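Local coordinates for putative superoxide reductase (Thermotoga maritima, PDB 3QZB) that probably reduces superoxide to hydrogen peroxide at an iron centre, with electrons supplied by way of rubredoxin, at the interface of chains A and B. Coordinates in Å, arbitrary orientation; residue numbers count along the deposited sequence, not the author numbering. Chains: chain A/B, Putative superoxide reductase.

The interface of chains A and B. Residues chain A 73, 77, 79, 120, 122; chain B 13, 18.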
loop_
_atom_site.group_PDB
_atom_site.type_symbol
_atom_site.label_atom_id
_atom_site.label_comp_id
_atom_site.label_asym_id
_atom_site.label_seq_id
_atom_site.Cartn_x
_atom_site.Cartn_y
_atom_site.Cartn_z
ATOM N N GLN A 73 8.820 -5.610 16.892
ATOM C CA GLN A 73 9.412 -4.762 17.929
ATOM C C GLN A 73 10.576 -5.544 18.551
ATOM O O GLN A 73 10.308 -6.467 19.332
ATOM C CB GLN A 73 8.370 -4.389 18.977
ATOM C CG GLN A 73 8.669 -3.108 19.726
ATOM C CD GLN A 73 9.899 -3.220 20.570
ATOM O OE1 GLN A 73 9.925 -4.026 21.508
ATOM N NE2 GLN A 73 10.907 -2.433 20.277
ATOM N N ASP A 77 14.987 -2.382 21.749
ATOM C CA ASP A 77 15.110 -1.342 20.714
ATOM C C ASP A 77 14.027 -0.289 20.911
ATOM O O ASP A 77 12.921 -0.615 21.374
ATOM C CB ASP A 77 14.985 -1.995 19.357
ATOM C CG ASP A 77 15.336 -1.096 18.212
ATOM O OD1 ASP A 77 16.547 -0.867 17.981
ATOM O OD2 ASP A 77 14.379 -0.564 17.570
ATOM N N TYR A 79 12.088 1.150 18.702
ATOM C CA TYR A 79 11.200 1.327 17.562
ATOM C C TYR A 79 10.420 0.042 17.226
ATOM O O TYR A 79 10.786 -1.056 17.635
ATOM C CB TYR A 79 11.999 1.809 16.348
ATOM C CG TYR A 79 12.833 3.045 16.637
ATOM C CD1 TYR A 79 12.231 4.256 16.986
ATOM C CD2 TYR A 79 14.193 3.001 16.602
ATOM C CE1 TYR A 79 12.982 5.371 17.260
ATOM C CE2 TYR A 79 14.974 4.101 16.906
ATOM C CZ TYR A 79 14.356 5.286 17.262
ATOM O OH TYR A 79 15.109 6.411 17.549
ATOM N N THR A 120 8.698 -8.815 19.632
ATOM C CA THR A 120 7.253 -8.927 19.668
ATOM C C THR A 120 6.694 -8.683 18.298
ATOM O O THR A 120 7.053 -7.718 17.632
ATOM C CB THR A 120 6.647 -7.966 20.667
ATOM O OG1 THR A 120 7.238 -8.175 21.953
ATOM C CG2 THR A 120 5.151 -8.136 20.818
ATOM N N ILE A 122 3.425 -7.613 16.270
ATOM C CA ILE A 122 2.209 -6.822 16.439
ATOM C C ILE A 122 1.430 -6.854 15.125
ATOM O O ILE A 122 1.972 -6.556 14.067
ATOM C CB ILE A 122 2.506 -5.381 16.865
ATOM C CG1 ILE A 122 3.350 -5.295 18.161
ATOM C CG2 ILE A 122 1.189 -4.625 17.066
ATOM C CD1 ILE A 122 3.849 -3.881 18.449
ATOM N N MET B 13 1.896 -5.795 24.874
ATOM C CA MET B 13 2.396 -4.676 24.078
ATOM C C MET B 13 1.356 -4.150 23.134
ATOM O O MET B 13 0.817 -4.906 22.364
ATOM C CB MET B 13 3.600 -5.161 23.250
ATOM C CG MET B 13 4.261 -3.999 22.489
ATOM S SD MET B 13 5.789 -4.438 21.770
ATOM C CE MET B 13 6.864 -4.639 23.167
ATOM N N PHE B 18 4.804 2.518 20.776
ATOM C CA PHE B 18 5.812 2.763 19.781
ATOM C C PHE B 18 5.387 3.753 18.731
ATOM O O PHE B 18 5.897 3.750 17.607
ATOM C CB PHE B 18 6.285 1.406 19.206
ATOM C CG PHE B 18 6.959 0.599 20.242
ATOM C CD1 PHE B 18 8.303 0.771 20.487
ATOM C CD2 PHE B 18 6.251 -0.260 21.058
ATOM C CE1 PHE B 18 8.934 0.109 21.509
ATOM C CE2 PHE B 18 6.886 -0.944 22.095
ATOM C CZ PHE B 18 8.226 -0.744 22.318
#
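A:Gln73, near the end of strand 65-74, and A:Thr120 and A:Ile122, on strand 119-127, have extended backbones, and their side chains meet B:Met13 and B:Phe18 from the N-terminal segment of chain B, where B:Phe18 ends the 3-10 helix 15-18. A:Gln73 lies over one face of the B:Phe18 ring. A:Gln73 CG sits above the ring centre, 3.6 Å from the B:Phe18 centroid, as a CH-pi contact. The amide is stacked on the same ring, the two planes 9° apart, with A:Gln73 CD 3.5 Å from B:Phe18 CZ. The chain starts with CG anti to the backbone N (chi1 -155°) and bends at chi2, which lays the amide along the ring. Within chain A, A:Gln73 NE2 donates to the backbone A:Tyr79 O at 3.0 Å, from above the carbonyl plane. That bond helps fix the amide's rotation. A:Tyr79 N in turn bonds to the carboxylate A:Asp77 OD2 at 3.1 Å, from above the carboxylate plane, which probably helps hold the loop.

B:Met13 crosses A:Gln73 at about a right angle. The thioether B:Met13 SD lies 3.8 Å from A:Thr120 CB and 3.9 Å from A:Ile122 CD1. The bend at chi3 (-70°) brings the methyl B:Met13 CE to 3.5 Å from A:Gln73 OE1. With an alanine here in place of A:Gln73, the B:Phe18 face would probably lose its CG and amide cover, A:Tyr79 O its amide donor, and B:Met13 CE its neighbour OE1. The patch, repeated by two-fold symmetry, docks each N-terminal segment on the neighbouring beta-sandwich and may help hold a dimer together.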